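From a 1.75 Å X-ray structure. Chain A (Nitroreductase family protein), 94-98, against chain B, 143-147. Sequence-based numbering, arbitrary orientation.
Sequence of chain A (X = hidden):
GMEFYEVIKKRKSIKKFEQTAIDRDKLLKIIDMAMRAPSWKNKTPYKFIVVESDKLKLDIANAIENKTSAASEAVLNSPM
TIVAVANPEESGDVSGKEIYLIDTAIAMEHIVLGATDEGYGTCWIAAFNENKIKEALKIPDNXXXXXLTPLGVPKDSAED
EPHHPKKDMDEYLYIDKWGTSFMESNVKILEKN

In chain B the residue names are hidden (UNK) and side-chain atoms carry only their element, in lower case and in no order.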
ATOM      1  N   VAL A  94       3.475 -15.877  -2.742  1.00 21.14           N
ATOM      2  CA  VAL A  94       4.437 -15.676  -3.814  1.00 19.85           C
ATOM      3  C   VAL A  94       5.777 -15.379  -3.134  1.00 17.15           C
ATOM      4  O   VAL A  94       5.848 -14.461  -2.326  1.00 16.53           O
ATOM      5  CB  VAL A  94       4.000 -14.477  -4.716  1.00 21.27           C
ATOM      6  CG1 VAL A  94       4.964 -14.235  -5.815  1.00 27.49           C
ATOM      7  CG2 VAL A  94       2.568 -14.742  -5.287  1.00 32.73           C
ATOM      8  N   SER A  95       6.797 -16.165  -3.452  1.00 17.28           N
ATOM      9  CA  SER A  95       8.160 -16.005  -2.903  1.00 16.87           C
ATOM     10  C   SER A  95       8.180 -15.801  -1.360  1.00 20.18           C
ATOM     11  O   SER A  95       8.879 -14.914  -0.805  1.00 17.20           O
ATOM     12  CB  SER A  95       8.899 -14.899  -3.671  1.00 15.44           C
ATOM     13  OG  SER A  95       9.100 -15.302  -5.020  1.00 15.25           O
ATOM     14  N   GLY A  96       7.408 -16.643  -0.674  1.00 16.71           N
ATOM     15  CA  GLY A  96       7.403 -16.677   0.792  1.00 19.95           C
ATOM     16  C   GLY A  96       6.598 -15.559   1.432  1.00 19.77           C
ATOM     17  O   GLY A  96       6.798 -15.257   2.621  1.00 23.29           O
ATOM     18  N   LYS A  97       5.707 -14.941   0.654  1.00 18.27           N
ATOM     19  CA  LYS A  97       4.955 -13.756   1.073  1.00 17.41           C
ATOM     20  C   LYS A  97       3.464 -13.938   0.786  1.00 15.41           C
ATOM     21  O   LYS A  97       3.080 -14.397  -0.292  1.00 18.73           O
ATOM     22  CB  LYS A  97       5.404 -12.478   0.349  1.00 19.09           C
ATOM     23  CG  LYS A  97       6.863 -12.075   0.578  1.00 18.52           C
ATOM     24  CD  LYS A  97       7.347 -11.030  -0.421  1.00 18.64           C
ATOM     25  CE  LYS A  97       7.278 -11.556  -1.880  1.00 18.08           C
ATOM     26  NZ  LYS A  97       8.381 -11.063  -2.753  1.00 16.74           N
ATOM     27  N   GLU A  98       2.628 -13.546   1.745  1.00 15.50           N
ATOM     28  CA  GLU A  98       1.184 -13.598   1.560  1.00 15.29           C
ATOM     29  C   GLU A  98       0.723 -12.453   0.696  1.00 15.77           C
ATOM     30  O   GLU A  98       0.646 -11.302   1.139  1.00 18.80           O
ATOM     31  CB  GLU A  98       0.459 -13.553   2.895  1.00 15.03           C
ATOM     32  CG  GLU A  98       0.741 -14.787   3.753  1.00 21.56           C
ATOM     33  CD  GLU A  98       1.835 -14.537   4.787  1.00 34.95           C
ATOM     34  OE1 GLU A  98       2.880 -13.897   4.472  1.00 39.35           O
ATOM     35  OE2 GLU A  98       1.645 -15.001   5.928  1.00 37.96           O
TER
ATOM     36  N   UNK B 143      16.702 -10.503   6.529  1.00 15.69           N
ATOM     37  CA  UNK B 143      15.740  -9.559   5.994  1.00 16.39           C
ATOM     38  C   UNK B 143      14.969 -10.182   4.836  1.00 15.91           C
ATOM     39  O   UNK B 143      15.332 -11.253   4.364  1.00 19.42           O
ATOM     40  c   UNK B 143      16.374  -7.120   7.772  1.00 15.56           C
ATOM     41  c   UNK B 143      18.115  -6.471   6.108  1.00 14.63           C
ATOM     42  c   UNK B 143      16.468  -8.303   5.541  1.00 13.93           C
ATOM     43  c   UNK B 143      17.275  -7.624   6.664  1.00 16.18           C
ATOM     44  N   UNK B 144      13.915  -9.497   4.376  1.00 15.33           N
ATOM     45  CA  UNK B 144      13.040  -9.999   3.317  1.00 14.73           C
ATOM     46  C   UNK B 144      13.007  -8.994   2.182  1.00 15.93           C
ATOM     47  O   UNK B 144      12.902  -7.796   2.433  1.00 15.01           O
ATOM     48  c   UNK B 144      12.090 -12.688   4.594  1.00 26.82           C
ATOM     49  n   UNK B 144       9.513 -13.942   4.286  1.00 37.60           N
ATOM     50  n   UNK B 144       9.879 -14.181   2.048  1.00 33.99           N
ATOM     51  n   UNK B 144      11.495 -13.197   3.350  1.00 30.94           N
ATOM     52  c   UNK B 144      10.295 -13.767   3.237  1.00 36.59           C
ATOM     53  c   UNK B 144      11.617 -10.273   3.835  1.00 17.62           C
ATOM     54  c   UNK B 144      11.555 -11.307   4.980  1.00 21.58           C
ATOM     55  N   UNK B 145      13.136  -9.485   0.949  1.00 14.66           N
ATOM     56  CA  UNK B 145      12.900  -8.665  -0.248  1.00 13.98           C
ATOM     57  C   UNK B 145      11.398  -8.722  -0.551  1.00 17.09           C
ATOM     58  O   UNK B 145      10.872  -9.750  -0.970  1.00 16.48           O
ATOM     59  c   UNK B 145      13.543  -8.152  -2.686  1.00 13.50           C
ATOM     60  c   UNK B 145      13.782  -9.093  -1.469  1.00 14.18           C
ATOM     61  c   UNK B 145      15.288  -9.158  -1.044  1.00 16.34           C
ATOM     62  N   UNK B 146      10.712  -7.615  -0.338  1.00 14.86           N
ATOM     63  CA  UNK B 146       9.255  -7.593  -0.486  1.00 15.93           C
ATOM     64  C   UNK B 146       8.796  -7.481  -1.952  1.00 16.02           C
ATOM     65  O   UNK B 146       7.954  -8.252  -2.420  1.00 15.90           O
ATOM     66  c   UNK B 146       8.999  -6.675   1.916  1.00 14.67           C
ATOM     67  c   UNK B 146       7.076  -6.396   0.244  1.00 14.70           C
ATOM     68  c   UNK B 146       8.626  -6.492   0.417  1.00 15.66           C
ATOM     69  N   UNK B 147       9.320  -6.480  -2.650  1.00 15.53           N
ATOM     70  CA  UNK B 147       8.959  -6.173  -4.015  1.00 13.88           C
ATOM     71  C   UNK B 147      10.034  -5.286  -4.590  1.00 16.20           C
ATOM     72  O   UNK B 147      10.911  -4.816  -3.873  1.00 14.66           O
ATOM     73  c   UNK B 147       7.557  -5.491  -4.109  1.00 13.59           C
TER
HETATM   74  O   HOH W   1      10.266 -12.624  -1.510  1.00 20.29           O

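Position 143 of chain B carries four side-chain carbons. The first leads to a second, and the chain forks there into two ends. No atom of this side chain comes near the chain A stretch. A four-carbon chain forked at its second atom is leucine, Leu143(B).

Position 144 has three carbons in a row, then a nitrogen, then a carbon carrying two more nitrogens. This is a guanidinium group, and its CA-to-CB bond points toward chain A. The terminal nitrogens lie near backbone oxygens of the turn. The residue is arginine, Arg144(B). Its NH2 gives a weak hydrogen bond to O of Gly96(A) at 3.3 Å, and its NH1 gives another weak one to the same O of Gly96(A) at 3.4 Å. The oxygen therefore sits at the edge of the guanidinium, shared by both nitrogens. O of Ser95(A) is 3.1 Å from NH2 of Arg144(B), but the angle is too poor for a hydrogen bond.

Position 145 shows three side-chain carbons, one carrying the other two. The branch is at CB. Its CA-to-CB bond points sideways, and the side chain makes no close contact with chain A. The residue is valine, Val145(B). Its backbone does the work: NZ of Lys97(A) makes a weak hydrogen bond to O of Val145(B) at 3.3 Å.

Position 146 again has three carbons, forked at CB. Its CA-to-CB bond points away from chain A. This is a second valine, Val146(B). NZ of Lys97(A) donates to O of Val146(B) at 2.9 Å, the shortest direct hydrogen bond between the stretches.

Position 147 has a single side-chain carbon, CB, with the CA-to-CB bond sideways. CB is 5.8 Å from NZ of Lys97(A), its nearest atom on the chain A stretch. It is alanine, Ala147(B).

The contact joins a turn to a strand through side chains that reach for backbone oxygens. Val94(A) to Lys97(A) form a type I' turn. The turn is closed by a weak hydrogen bond from N of Lys97(A) to O of Val94(A), at 3.0 Å, and a second hydrogen bond, from N of Val94(A) to O of Lys97(A) at 2.9 Å, pairs the same two residues. Gly96(A) has a positive phi, which suits glycine. A CB there would also lie 2.7 Å from NH2 of Arg144(B), a clash. In the other direction, Lys97(A) extends its ammonium group to two successive carbonyls of the strand. A water accepts from NZ of Lys97(A) at 2.7 Å. It also lies within hydrogen-bonding reach of O of Ser95(A), at 2.8 Å, and of O of Val145(B), at 3.0 Å. Each chain thus supplies a basic side chain to the other's main chain.

Chain B, residues 143-147: LRVVA
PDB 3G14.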